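Local coordinates for glycoside hydrolase family 81 (Clostridium thermocellum, PDB 6FOP), which probably hydrolyses beta-1,3-glucans such as laminarin as part of the bacterium's cellulosome, at residues H93-F99 / A117-I123; D227-E231 / T243-A247; L320-N325 / I355-N361; H417-Y422 / E496-W501; D669-Y673 / V685-A689. Where two conformers were deposited one is given. Residue numbers count along the deposited sequence, not the author numbering.

Interaction 1. Residues H93-F99 / A117-I123; sequences HSSVYTF and ASGSGSI
A loop packs here against the tip of a beta hairpin in the beta-rich N-terminal part of the chain. Residues 93-99 run from the end of strand 89-93, in one antiparallel sheet, toward strand 103-107, at the edge of a second; residues 117-123 are the turn of hairpin 111-118/121-128 in that second sheet. The hairpin reverses through a type I turn from Ser118 to Gly121, with Ser118 N to Gly121 O at 2.9 Å and an ST turn in which Ser120 N donates to Ser118 OG (3.0 Å). Val96 CA lies 6.3 Å from Gly121 CA, and Phe99 CA 5.9 Å from Ser118 CA. Phe99 (chi1 m) sets CE2 3.9 Å from Ile123 CD1 and CD1 3.6 Å from Ala117 N. Val96 (chi1 t) places CG2 3.4 Å from Ser120 OG. His93 (chi1 t) lies with CD2 3.7 Å from Ser122 O; its ND1 accepts from Ser95 N and Val96 N (both 3.2 Å), while NE2 bonds to Thr139 O. Gly121 (phi/psi 168/168) is hemmed in, since a CB would clash with His93 NE2. No hydrogen bond links the segments: van der Waals packing joins them, and the side-chain polar atoms of His93 and Ser122 find partners within their own segment or in Thr139.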
# COMPACT_ATOMS: atom_id res chain seq x y z
N HIS A 93 25.98 -17.31 -15.98
CA HIS A 93 25.96 -17.76 -17.35
C HIS A 93 27.35 -18.35 -17.67
O HIS A 93 28.40 -17.83 -17.21
CB HIS A 93 25.61 -16.58 -18.24
CG HIS A 93 25.31 -16.92 -19.66
ND1 HIS A 93 26.30 -17.28 -20.55
CD2 HIS A 93 24.17 -16.87 -20.37
CE1 HIS A 93 25.78 -17.46 -21.75
NE2 HIS A 93 24.48 -17.22 -21.66
N SER A 94 27.37 -19.43 -18.44
CA SER A 94 28.60 -20.20 -18.67
C SER A 94 29.63 -19.49 -19.53
O SER A 94 30.80 -19.82 -19.48
CB SER A 94 28.27 -21.57 -19.26
OG SER A 94 27.66 -21.48 -20.52
N SER A 95 29.19 -18.58 -20.39
CA SER A 95 30.13 -17.83 -21.24
C SER A 95 30.14 -16.31 -21.10
O SER A 95 31.10 -15.67 -21.51
CB SER A 95 29.98 -18.26 -22.70
OG SER A 95 28.67 -18.07 -23.17
N VAL A 96 29.12 -15.73 -20.47
CA VAL A 96 29.06 -14.31 -20.26
C VAL A 96 29.28 -14.14 -18.77
O VAL A 96 28.41 -14.47 -17.98
CB VAL A 96 27.71 -13.70 -20.70
CG1 VAL A 96 27.70 -12.20 -20.42
CG2 VAL A 96 27.48 -13.93 -22.18
N TYR A 97 30.44 -13.64 -18.37
CA TYR A 97 30.74 -13.45 -16.95
C TYR A 97 30.38 -12.05 -16.44
O TYR A 97 30.24 -11.85 -15.22
CB TYR A 97 32.22 -13.77 -16.68
CG TYR A 97 32.53 -15.26 -16.52
CD1 TYR A 97 31.98 -16.22 -17.38
CD2 TYR A 97 33.39 -15.71 -15.50
CE1 TYR A 97 32.25 -17.58 -17.24
CE2 TYR A 97 33.68 -17.07 -15.35
CZ TYR A 97 33.11 -17.99 -16.22
OH TYR A 97 33.38 -19.34 -16.09
N THR A 98 30.23 -11.08 -17.35
CA THR A 98 29.84 -9.70 -17.02
C THR A 98 28.72 -9.22 -17.94
O THR A 98 28.93 -9.09 -19.15
CB THR A 98 31.05 -8.73 -17.19
OG1 THR A 98 32.16 -9.19 -16.41
CG2 THR A 98 30.69 -7.32 -16.75
N PHE A 99 27.54 -8.95 -17.38
CA PHE A 99 26.45 -8.36 -18.12
C PHE A 99 26.48 -6.86 -17.86
O PHE A 99 26.84 -6.46 -16.77
CB PHE A 99 25.13 -8.92 -17.63
CG PHE A 99 24.90 -10.36 -18.01
CD1 PHE A 99 24.44 -10.68 -19.28
CD2 PHE A 99 25.17 -11.38 -17.11
CE1 PHE A 99 24.25 -12.00 -19.64
CE2 PHE A 99 24.97 -12.71 -17.47
CZ PHE A 99 24.51 -13.01 -18.73
N ALA A 117 21.65 -8.94 -20.82
CA ALA A 117 22.09 -9.40 -22.13
C ALA A 117 23.39 -8.74 -22.56
O ALA A 117 23.56 -7.53 -22.41
CB ALA A 117 21.01 -9.11 -23.17
N SER A 118 24.27 -9.54 -23.14
CA SER A 118 25.41 -9.02 -23.88
C SER A 118 25.21 -9.49 -25.33
O SER A 118 24.22 -10.14 -25.66
CB SER A 118 26.69 -9.63 -23.34
OG SER A 118 26.79 -10.96 -23.83
N GLY A 119 26.15 -9.16 -26.19
CA GLY A 119 26.10 -9.63 -27.55
C GLY A 119 26.24 -11.14 -27.69
O GLY A 119 25.87 -11.68 -28.72
N SER A 120 26.78 -11.82 -26.67
CA SER A 120 27.00 -13.26 -26.77
C SER A 120 26.12 -14.12 -25.84
O SER A 120 26.32 -15.32 -25.73
CB SER A 120 28.49 -13.58 -26.59
OG SER A 120 28.88 -13.43 -25.25
N GLY A 121 25.13 -13.52 -25.19
CA GLY A 121 24.24 -14.33 -24.35
C GLY A 121 23.34 -13.50 -23.44
O GLY A 121 23.55 -12.31 -23.25
N SER A 122 22.36 -14.16 -22.85
CA SER A 122 21.37 -13.45 -22.01
C SER A 122 20.75 -14.38 -20.99
O SER A 122 20.74 -15.58 -21.15
CB SER A 122 20.28 -12.84 -22.89
OG SER A 122 19.40 -13.82 -23.39
N ILE A 123 20.23 -13.77 -19.92
CA ILE A 123 19.37 -14.45 -18.98
C ILE A 123 18.10 -13.56 -18.85
O ILE A 123 18.22 -12.36 -18.60
CB ILE A 123 20.00 -14.57 -17.58
CG1 ILE A 123 21.38 -15.21 -17.66
CG2 ILE A 123 19.08 -15.37 -16.65
CD1 ILE A 123 22.14 -15.16 -16.36

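Interaction 2. Residues D227-E231 / T243-A247; sequences DTKVE and TTFTA
Glu231, Thr246 and Thr244 bury most surface where strands 223-235 and 240-251 pair as an antiparallel beta hairpin. The strand segments run at 168° with axes 4.8 Å apart. Glu231 opposes Thr244 in a hydrogen-bonded pair (CA-CA 5.2 Å), with Glu231 N to Thr244 O at 3.0 Å and Thr244 N to Glu231 O at 2.8 Å. Lys229 opposes Thr246 likewise, Lys229 N to Thr246 O and Thr246 N to Lys229 O both 2.9 Å. These four side chains share one sheet face. Glu231 (chi1 m, chi2 t) lays OE1 4.2 Å from Thr244 CG2, and a water lies 2.9 Å from Glu231 OE1, 3.1 Å from Lys229 O and 2.8 Å from Thr246 OG1, bridging the two strands. Non-hydrogen-bonded pairs Val230-Phe245 (CA-CA 4.8 Å) and Thr228-Ala247 (CA-CA 4.5 Å) turn to the other, buried face, where Val230 CG1 meets Phe245 CD2 at 3.5 Å; Phe245 in turn stacks on Phe296 of strand 295-301, and Val230 touches Tyr522 of helix 514-534. Along its own strand, Lys229 NZ makes a salt bridge to Asp227 OD1 (3.1 Å). The chemistry is thus two-sided: a polar face with a bridging water and a buried, mainly apolar one, held in register by backbone bonds.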
# COMPACT_ATOMS: atom_id res chain seq x y z
N ASP A 227 2.18 -14.19 -16.41
CA ASP A 227 1.39 -12.98 -16.11
C ASP A 227 0.77 -13.17 -14.73
O ASP A 227 0.55 -14.30 -14.29
CB ASP A 227 0.30 -12.74 -17.18
CG ASP A 227 -0.23 -11.30 -17.19
OD1 ASP A 227 0.37 -10.41 -16.60
OD2 ASP A 227 -1.26 -11.09 -17.85
N THR A 228 0.50 -12.05 -14.06
CA THR A 228 -0.17 -12.04 -12.77
C THR A 228 -1.15 -10.86 -12.77
O THR A 228 -0.82 -9.75 -13.25
CB THR A 228 0.79 -11.94 -11.56
OG1 THR A 228 1.53 -10.72 -11.61
CG2 THR A 228 1.74 -13.15 -11.53
N LYS A 229 -2.35 -11.11 -12.24
CA LYS A 229 -3.46 -10.14 -12.27
C LYS A 229 -4.29 -10.19 -11.02
O LYS A 229 -4.65 -11.27 -10.54
CB LYS A 229 -4.39 -10.46 -13.46
CG LYS A 229 -3.79 -10.24 -14.84
CD LYS A 229 -3.90 -8.79 -15.32
CE LYS A 229 -2.83 -8.44 -16.35
NZ LYS A 229 -1.54 -8.15 -15.62
N VAL A 230 -4.66 -9.00 -10.53
CA VAL A 230 -5.74 -8.86 -9.53
C VAL A 230 -6.98 -8.27 -10.15
O VAL A 230 -6.90 -7.47 -11.08
CB VAL A 230 -5.33 -8.06 -8.31
CG1 VAL A 230 -4.19 -8.76 -7.60
CG2 VAL A 230 -4.99 -6.60 -8.66
N GLU A 231 -8.13 -8.69 -9.63
CA GLU A 231 -9.41 -8.07 -9.94
C GLU A 231 -10.17 -7.95 -8.63
O GLU A 231 -9.93 -8.73 -7.70
CB GLU A 231 -10.24 -8.93 -10.90
CG GLU A 231 -9.56 -9.39 -12.15
CD GLU A 231 -10.33 -10.58 -12.71
OE1 GLU A 231 -10.05 -11.77 -12.36
OE2 GLU A 231 -11.29 -10.30 -13.42
N THR A 243 -11.33 -9.94 -3.73
CA THR A 243 -10.18 -9.79 -4.64
C THR A 243 -9.80 -11.18 -5.16
O THR A 243 -9.68 -12.12 -4.36
CB THR A 243 -8.96 -9.20 -3.93
OG1 THR A 243 -9.36 -7.99 -3.24
CG2 THR A 243 -7.86 -8.86 -4.93
N THR A 244 -9.65 -11.28 -6.48
CA THR A 244 -9.16 -12.50 -7.13
C THR A 244 -7.73 -12.25 -7.59
O THR A 244 -7.42 -11.19 -8.13
CB THR A 244 -10.12 -12.90 -8.28
OG1 THR A 244 -11.42 -13.10 -7.72
CG2 THR A 244 -9.72 -14.20 -8.95
N PHE A 245 -6.86 -13.24 -7.34
CA PHE A 245 -5.44 -13.25 -7.74
C PHE A 245 -5.27 -14.37 -8.74
O PHE A 245 -5.65 -15.50 -8.44
CB PHE A 245 -4.56 -13.51 -6.53
CG PHE A 245 -4.72 -12.46 -5.46
CD1 PHE A 245 -5.75 -12.54 -4.55
CD2 PHE A 245 -3.85 -11.40 -5.39
CE1 PHE A 245 -5.91 -11.57 -3.56
CE2 PHE A 245 -4.01 -10.41 -4.42
CZ PHE A 245 -5.05 -10.50 -3.52
N THR A 246 -4.74 -14.06 -9.93
CA THR A 246 -4.59 -15.07 -11.00
C THR A 246 -3.20 -15.01 -11.58
O THR A 246 -2.71 -13.94 -11.93
CB THR A 246 -5.65 -14.85 -12.10
OG1 THR A 246 -6.94 -14.83 -11.49
CG2 THR A 246 -5.60 -15.97 -13.13
N ALA A 247 -2.57 -16.19 -11.68
CA ALA A 247 -1.29 -16.36 -12.37
C ALA A 247 -1.56 -17.14 -13.64
O ALA A 247 -2.27 -18.14 -13.62
CB ALA A 247 -0.32 -17.11 -11.49
O HOH W 1 -7.52 -12.17 -11.05

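Interaction 3. Residues L320-N325 / I355-N361; sequences LNRYIN and IAEQLGN. With MPD ((4S)-2-methyl-2,4-pentanediol), chain L.
Helix 317-329 packs on the C-terminal end of helix 339-359, the short axes 10.0 Å apart and crossing at -131°. Leu320 (chi1 t, chi2 p) opens the contact, its CD2 3.8 Å from Ile355 CG2 and its CG 4.1 Å from Leu359 CD1. One residue on, Asn321 has its CA 3.7 Å from Leu359 CD1 and, with chi1 t, its OD1 accepts from Asn361 ND2 at 2.9 Å. Ile324 (m, m) fills the middle: CD1 meets Ile355 CG2 and CG2 meets Ala356 CB, both at 3.9 Å, while CG1 lies 4.0 Å from Leu359 CD1. Asn325 (chi1 m) ends the walk, its OD1 taking a second bond from Asn361 ND2 at 2.8 Å. Asn361 follows a Schellman motif, with Gly360 at phi 76° and Asn361 N bonded to Ala356 O (2.9 Å). An MPD, probably from the crystallisation liquor, lies beside the contact with O2 3.4 Å from Asn321 OD1. Asn361 is also the N-cap of helix 362-379, its OD1 receiving Ala364 N. Three successive helices thus meet at one asparagine, where a Schellman motif leads straight into an N-cap, an arrangement consistent with the (alpha/alpha)6 barrel of family 81 catalytic domains.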
# COMPACT_ATOMS: atom_id res chain seq x y z
N LEU A 320 -16.77 25.08 20.89
CA LEU A 320 -16.49 24.47 19.57
C LEU A 320 -16.57 25.51 18.46
O LEU A 320 -15.74 25.55 17.55
CB LEU A 320 -17.42 23.30 19.34
CG LEU A 320 -17.15 22.47 18.10
CD1 LEU A 320 -15.86 21.73 18.26
CD2 LEU A 320 -18.24 21.46 17.81
N ASN A 321 -17.59 26.37 18.55
CA ASN A 321 -17.77 27.43 17.58
C ASN A 321 -16.60 28.39 17.62
O ASN A 321 -16.14 28.87 16.57
CB ASN A 321 -19.09 28.16 17.81
CG ASN A 321 -19.39 29.16 16.72
OD1 ASN A 321 -19.56 28.79 15.58
ND2 ASN A 321 -19.44 30.43 17.07
N ARG A 322 -16.14 28.72 18.82
CA ARG A 322 -14.97 29.57 18.92
C ARG A 322 -13.73 28.93 18.29
O ARG A 322 -12.95 29.61 17.59
CB ARG A 322 -14.68 29.95 20.38
CG ARG A 322 -13.37 30.72 20.56
CD ARG A 322 -13.26 31.32 21.94
NE ARG A 322 -13.48 30.36 23.01
CZ ARG A 322 -12.58 29.50 23.47
NH1 ARG A 322 -11.35 29.47 22.95
NH2 ARG A 322 -12.91 28.67 24.45
N TYR A 323 -13.55 27.63 18.51
CA TYR A 323 -12.44 26.94 17.85
C TYR A 323 -12.54 27.02 16.33
O TYR A 323 -11.52 27.20 15.65
CB TYR A 323 -12.34 25.46 18.30
CG TYR A 323 -12.29 25.23 19.79
CD1 TYR A 323 -11.83 26.18 20.67
CD2 TYR A 323 -12.74 24.03 20.33
CE1 TYR A 323 -11.83 25.95 22.04
CE2 TYR A 323 -12.75 23.78 21.68
CZ TYR A 323 -12.34 24.77 22.55
OH TYR A 323 -12.35 24.51 23.90
N ILE A 324 -13.75 26.92 15.81
CA ILE A 324 -13.99 27.08 14.37
C ILE A 324 -13.61 28.50 13.92
O ILE A 324 -12.94 28.66 12.91
CB ILE A 324 -15.43 26.69 14.00
CG1 ILE A 324 -15.58 25.17 14.05
CG2 ILE A 324 -15.85 27.26 12.66
CD1 ILE A 324 -14.84 24.41 12.94
N ASN A 325 -14.01 29.51 14.68
CA ASN A 325 -13.61 30.89 14.35
C ASN A 325 -12.11 31.10 14.42
O ASN A 325 -11.55 31.83 13.59
CB ASN A 325 -14.34 31.89 15.24
CG ASN A 325 -15.79 32.07 14.85
OD1 ASN A 325 -16.16 31.92 13.69
ND2 ASN A 325 -16.61 32.42 15.81
N ILE A 355 -17.98 20.71 10.49
CA ILE A 355 -18.23 21.15 11.86
C ILE A 355 -18.79 22.58 11.81
O ILE A 355 -19.77 22.91 12.51
CB ILE A 355 -16.96 21.04 12.72
CG1 ILE A 355 -16.48 19.58 12.74
CG2 ILE A 355 -17.21 21.56 14.13
CD1 ILE A 355 -15.11 19.36 13.34
N ALA A 356 -18.16 23.45 11.02
CA ALA A 356 -18.71 24.79 10.79
C ALA A 356 -20.17 24.76 10.32
O ALA A 356 -21.02 25.53 10.81
CB ALA A 356 -17.87 25.59 9.82
N GLU A 357 -20.47 23.86 9.40
CA GLU A 357 -21.82 23.74 8.87
C GLU A 357 -22.80 23.28 9.95
O GLU A 357 -23.90 23.85 10.10
CB GLU A 357 -21.86 22.76 7.70
CG GLU A 357 -21.13 23.27 6.47
CD GLU A 357 -20.89 22.25 5.41
OE1 GLU A 357 -20.86 21.06 5.74
OE2 GLU A 357 -20.68 22.68 4.25
N GLN A 358 -22.39 22.30 10.75
CA GLN A 358 -23.24 21.79 11.86
C GLN A 358 -23.59 22.89 12.87
O GLN A 358 -24.69 22.90 13.43
CB GLN A 358 -22.56 20.64 12.59
CG GLN A 358 -22.47 19.38 11.75
CD GLN A 358 -21.56 18.32 12.34
OE1 GLN A 358 -20.95 18.49 13.39
NE2 GLN A 358 -21.46 17.22 11.64
N LEU A 359 -22.64 23.80 13.09
CA LEU A 359 -22.84 24.89 14.03
C LEU A 359 -23.61 26.06 13.46
O LEU A 359 -23.98 26.95 14.23
CB LEU A 359 -21.49 25.38 14.54
CG LEU A 359 -20.74 24.39 15.43
CD1 LEU A 359 -19.28 24.79 15.47
CD2 LEU A 359 -21.29 24.37 16.84
N GLY A 360 -23.83 26.09 12.16
CA GLY A 360 -24.45 27.25 11.51
C GLY A 360 -23.50 28.42 11.36
O GLY A 360 -23.92 29.56 11.18
N ASN A 361 -22.20 28.14 11.39
CA ASN A 361 -21.18 29.18 11.24
C ASN A 361 -20.85 29.36 9.75
O ASN A 361 -19.91 28.79 9.20
CB ASN A 361 -19.95 28.86 12.08
CG ASN A 361 -19.01 30.04 12.18
OD1 ASN A 361 -18.91 30.86 11.25
ND2 ASN A 361 -18.32 30.16 13.33
C1 MPD L . -24.91 30.29 14.91
C2 MPD L . -23.51 30.67 15.40
O2 MPD L . -22.51 30.11 14.51
CM MPD L . -23.40 32.19 15.35
C3 MPD L . -23.25 30.24 16.86
C4 MPD L . -23.38 28.76 17.27
O4 MPD L . -22.82 28.54 18.59
C5 MPD L . -24.82 28.29 17.38

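Interaction 4. Residues H417-Y422 / E496-W501; sequences HFHYGY and EAINAW
Glycine and alanine bring two helices unusually close in the core of the chain. Segments 417-422 and 496-501, on helices 416-433 and 494-511, run in the same general direction, crossing at 42° with axes only 7.8 Å apart. Gly421 CA lies 3.6 Å from both CA and CB of Ala500; a CB on Gly421 would clash there. Around this point the side chains fan out. His417 takes chi1 p, a well rarely used in helices, which puts CD2 3.6 Å from Ala497 CB and CB 4.1 Å from Trp501 CH2; its NE2 bonds to Gln491. Phe418 (chi1 m) brings CD1 to 3.4 Å from Glu496 CB. Tyr422 (chi1 m, chi2 -71°) has a CB that points away, yet its ring swings back so that OH donates to Glu496 OE2 at 2.6 Å. Glu496 is extended (chi1 m, chi2 t), and OE2 also pairs with Tyr340 OH. Asn499 (chi1 t) lays ND2 over one face of the Tyr422 ring, 3.5 Å from CD1. The same ND2 donates to a water (2.9 Å), which gives its protons to Phe418 O (2.8 Å) and Glu496 O (2.9 Å). Trp501 (chi1 m) points NE1 at Glu527. An MPD about 4 Å from the Glu496 side chain (nearest atoms) suggests a pocket nearby. Helices packed this closely and running in the same general direction are consistent with neighbouring inner helices of an (alpha/alpha)6 barrel, the fold expected of this family's catalytic domain.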
# COMPACT_ATOMS: atom_id res chain seq x y z
N HIS A 417 0.93 9.29 -3.18
CA HIS A 417 -0.32 8.97 -2.48
C HIS A 417 -0.50 9.81 -1.21
O HIS A 417 -1.61 10.31 -0.96
CB HIS A 417 -0.47 7.45 -2.24
CG HIS A 417 0.58 6.82 -1.36
ND1 HIS A 417 1.87 7.29 -1.27
CD2 HIS A 417 0.51 5.75 -0.55
CE1 HIS A 417 2.55 6.52 -0.43
NE2 HIS A 417 1.75 5.58 0.01
N PHE A 418 0.59 10.00 -0.45
CA PHE A 418 0.50 10.81 0.77
C PHE A 418 0.14 12.25 0.40
O PHE A 418 -0.72 12.88 1.04
CB PHE A 418 1.85 10.86 1.50
CG PHE A 418 2.38 9.52 1.97
CD1 PHE A 418 1.56 8.44 2.22
CD2 PHE A 418 3.73 9.41 2.25
CE1 PHE A 418 2.09 7.27 2.76
CE2 PHE A 418 4.26 8.24 2.73
CZ PHE A 418 3.43 7.17 2.99
N HIS A 419 0.82 12.82 -0.59
CA HIS A 419 0.59 14.22 -0.92
C HIS A 419 -0.80 14.39 -1.51
O HIS A 419 -1.58 15.27 -1.10
CB HIS A 419 1.57 14.74 -1.97
CG HIS A 419 2.99 14.90 -1.55
ND1 HIS A 419 3.71 14.01 -0.79
CD2 HIS A 419 3.86 15.86 -1.92
CE1 HIS A 419 4.96 14.44 -0.71
NE2 HIS A 419 5.07 15.56 -1.38
N TYR A 420 -1.11 13.60 -2.53
CA TYR A 420 -2.32 13.83 -3.29
C TYR A 420 -3.58 13.39 -2.55
O TYR A 420 -4.65 13.88 -2.85
CB TYR A 420 -2.22 13.19 -4.66
CG TYR A 420 -1.09 13.68 -5.54
CD1 TYR A 420 -0.31 14.76 -5.22
CD2 TYR A 420 -0.78 12.99 -6.72
CE1 TYR A 420 0.73 15.17 -6.02
CE2 TYR A 420 0.25 13.38 -7.51
CZ TYR A 420 1.03 14.46 -7.16
OH TYR A 420 2.08 14.87 -7.92
N GLY A 421 -3.47 12.48 -1.60
CA GLY A 421 -4.62 12.08 -0.81
C GLY A 421 -5.31 13.26 -0.14
O GLY A 421 -6.54 13.30 -0.07
N TYR A 422 -4.52 14.22 0.34
CA TYR A 422 -5.09 15.42 0.94
C TYR A 422 -5.84 16.28 -0.08
O TYR A 422 -6.92 16.82 0.23
CB TYR A 422 -3.99 16.26 1.60
CG TYR A 422 -3.38 15.65 2.84
CD1 TYR A 422 -4.09 15.56 4.03
CD2 TYR A 422 -2.06 15.19 2.85
CE1 TYR A 422 -3.52 15.03 5.17
CE2 TYR A 422 -1.48 14.65 4.01
CZ TYR A 422 -2.22 14.56 5.17
OH TYR A 422 -1.67 14.04 6.32
N GLU A 496 -1.54 7.85 6.13
CA GLU A 496 -1.59 8.75 4.97
C GLU A 496 -1.93 8.04 3.64
O GLU A 496 -2.52 8.65 2.75
CB GLU A 496 -0.33 9.60 4.82
CG GLU A 496 -0.31 10.77 5.78
CD GLU A 496 0.79 11.77 5.56
OE1 GLU A 496 1.83 11.39 4.97
OE2 GLU A 496 0.64 12.92 6.04
N ALA A 497 -1.59 6.76 3.51
CA ALA A 497 -2.04 5.98 2.35
C ALA A 497 -3.57 5.83 2.43
O ALA A 497 -4.30 6.09 1.47
CB ALA A 497 -1.36 4.61 2.35
N ILE A 498 -4.06 5.45 3.60
CA ILE A 498 -5.50 5.25 3.81
C ILE A 498 -6.31 6.54 3.63
O ILE A 498 -7.44 6.49 3.15
CB ILE A 498 -5.74 4.54 5.16
CG1 ILE A 498 -5.31 3.06 5.05
CG2 ILE A 498 -7.18 4.68 5.65
CD1 ILE A 498 -5.04 2.41 6.40
N ASN A 499 -5.71 7.68 3.97
CA ASN A 499 -6.36 8.97 3.70
C ASN A 499 -6.65 9.13 2.22
O ASN A 499 -7.73 9.62 1.83
CB ASN A 499 -5.45 10.09 4.17
CG ASN A 499 -6.07 11.47 4.02
OD1 ASN A 499 -7.21 11.71 4.46
ND2 ASN A 499 -5.32 12.38 3.43
N ALA A 500 -5.69 8.75 1.36
CA ALA A 500 -5.96 8.84 -0.08
C ALA A 500 -7.09 7.91 -0.48
O ALA A 500 -7.96 8.26 -1.29
CB ALA A 500 -4.71 8.53 -0.88
N TRP A 501 -7.10 6.71 0.07
CA TRP A 501 -8.08 5.72 -0.33
C TRP A 501 -9.48 6.09 0.10
O TRP A 501 -10.44 6.00 -0.71
CB TRP A 501 -7.70 4.33 0.15
CG TRP A 501 -6.32 3.88 -0.20
CD1 TRP A 501 -5.61 2.97 0.51
CD2 TRP A 501 -5.45 4.31 -1.28
NE1 TRP A 501 -4.39 2.75 -0.08
CE2 TRP A 501 -4.25 3.56 -1.17
CE3 TRP A 501 -5.55 5.23 -2.32
CZ2 TRP A 501 -3.18 3.71 -2.06
CZ3 TRP A 501 -4.49 5.38 -3.22
CH2 TRP A 501 -3.32 4.61 -3.08
O HOH W 2 -2.86 11.44 2.22

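Interaction 5. Residues D669-Y673 / V685-A689; sequences DTPLY and VVYNA
Leu672 is the apolar centre of this contact, at the open end of the beta hairpin 673-678/681-688 in the C-terminal antiparallel sheet. With rotamer m, t its CD1 reaches Tyr687 CD2 at the ring edge (3.9 Å) and Ala689 CB (4.2 Å); Leu506 and Glu509 of helix 494-511 touch the same leucine, and Leu432 of helix 416-433 touches Tyr687 and Ala689, so the sheet rests on helices. Beside it, Tyr673 CB and Val686 CG2 stand 4.3 Å apart in a non-hydrogen-bonded antiparallel pair (CA-CA 4.2 Å). Tyr673, chi1 p, turns its ring away, and OH bonds to Ser239. Further out the backbone takes over: Tyr687 N donates to Leu672 O (3.0 Å), and Tyr673 CA approaches Val685 O to 3.1 Å. Before Tyr673, where the strand begins, a water fills the gap, accepting from Leu672 N (2.9 Å), donating to Tyr687 O (2.8 Å) and lying 2.7 Å from Thr670 OG1.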
# COMPACT_ATOMS: atom_id res chain seq x y z
N ASP A 669 -26.03 -2.25 3.91
CA ASP A 669 -26.12 -2.31 2.45
C ASP A 669 -25.97 -0.95 1.74
O ASP A 669 -26.71 -0.60 0.82
CB ASP A 669 -27.39 -3.04 2.00
CG ASP A 669 -28.68 -2.33 2.39
OD1 ASP A 669 -28.65 -1.29 3.08
OD2 ASP A 669 -29.73 -2.89 2.01
N THR A 670 -24.99 -0.17 2.19
CA THR A 670 -24.71 1.15 1.64
C THR A 670 -23.22 1.46 1.83
O THR A 670 -22.61 0.89 2.72
CB THR A 670 -25.63 2.22 2.29
OG1 THR A 670 -25.78 3.34 1.44
CG2 THR A 670 -25.12 2.64 3.65
N PRO A 671 -22.64 2.39 1.02
CA PRO A 671 -21.19 2.58 1.16
C PRO A 671 -20.78 3.51 2.30
O PRO A 671 -19.69 3.35 2.82
CB PRO A 671 -20.75 3.17 -0.17
CG PRO A 671 -21.97 3.39 -0.97
CD PRO A 671 -23.16 2.83 -0.28
N LEU A 672 -21.62 4.48 2.68
CA LEU A 672 -21.22 5.50 3.65
C LEU A 672 -22.07 5.33 4.91
O LEU A 672 -23.21 5.76 4.97
CB LEU A 672 -21.34 6.89 3.05
CG LEU A 672 -20.63 7.13 1.71
CD1 LEU A 672 -20.87 8.57 1.25
CD2 LEU A 672 -19.16 6.82 1.80
N TYR A 673 -21.49 4.67 5.89
CA TYR A 673 -22.14 4.43 7.17
C TYR A 673 -21.08 4.16 8.23
O TYR A 673 -19.92 3.91 7.91
CB TYR A 673 -23.11 3.25 7.11
CG TYR A 673 -22.46 1.89 6.96
CD1 TYR A 673 -22.08 1.40 5.71
CD2 TYR A 673 -22.27 1.08 8.07
CE1 TYR A 673 -21.50 0.13 5.59
CE2 TYR A 673 -21.71 -0.18 7.96
CZ TYR A 673 -21.34 -0.66 6.72
OH TYR A 673 -20.82 -1.93 6.67
N VAL A 685 -25.19 5.63 11.85
CA VAL A 685 -24.98 6.87 11.11
C VAL A 685 -24.84 6.52 9.64
O VAL A 685 -24.06 5.62 9.29
CB VAL A 685 -23.74 7.63 11.57
CG1 VAL A 685 -23.62 8.96 10.83
CG2 VAL A 685 -23.76 7.80 13.10
N VAL A 686 -25.60 7.17 8.80
CA VAL A 686 -25.54 6.97 7.34
C VAL A 686 -25.38 8.32 6.65
O VAL A 686 -26.02 9.30 7.04
CB VAL A 686 -26.83 6.33 6.83
CG1 VAL A 686 -26.86 6.24 5.31
CG2 VAL A 686 -27.02 4.96 7.45
N TYR A 687 -24.59 8.37 5.58
CA TYR A 687 -24.60 9.50 4.68
C TYR A 687 -25.11 9.03 3.33
O TYR A 687 -24.60 8.06 2.76
CB TYR A 687 -23.23 10.19 4.53
CG TYR A 687 -23.41 11.48 3.75
CD1 TYR A 687 -23.95 12.60 4.36
CD2 TYR A 687 -23.17 11.56 2.39
CE1 TYR A 687 -24.21 13.75 3.66
CE2 TYR A 687 -23.43 12.73 1.68
CZ TYR A 687 -23.94 13.82 2.32
OH TYR A 687 -24.21 14.99 1.64
N ASN A 688 -26.12 9.71 2.80
CA ASN A 688 -26.63 9.46 1.46
C ASN A 688 -26.12 10.55 0.54
O ASN A 688 -26.62 11.67 0.58
CB ASN A 688 -28.16 9.43 1.49
CG ASN A 688 -28.79 9.18 0.14
OD1 ASN A 688 -28.11 9.01 -0.89
ND2 ASN A 688 -30.12 9.15 0.14
N ALA A 689 -25.17 10.20 -0.32
CA ALA A 689 -24.59 11.14 -1.27
C ALA A 689 -25.35 11.17 -2.60
O ALA A 689 -24.95 11.89 -3.51
CB ALA A 689 -23.14 10.79 -1.52
O HOH W 3 -24.15 5.54 1.61

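Overall arrangement
The five contacts follow one another along the chain without touching. Interactions 1 and 3 lie at opposite sides, centres 69 Å apart, in the N-terminal sheets and the helical domain. Interaction 4 is the most central, 24 Å from interaction 2, 26 Å from interaction 3 and 21 Å from interaction 5 between centres. Shared elements join them: helix 339-359 supplies interaction 3 and, through Tyr340, a partner for Glu496; helix 514-534 touches interactions 2 and 4; helices 416-433 and 494-511 of interaction 4 also carry the leucines under interaction 5. MPD molecules lie about 4 Å from the side chains of Glu496 and Tyr687, possibly marking pockets.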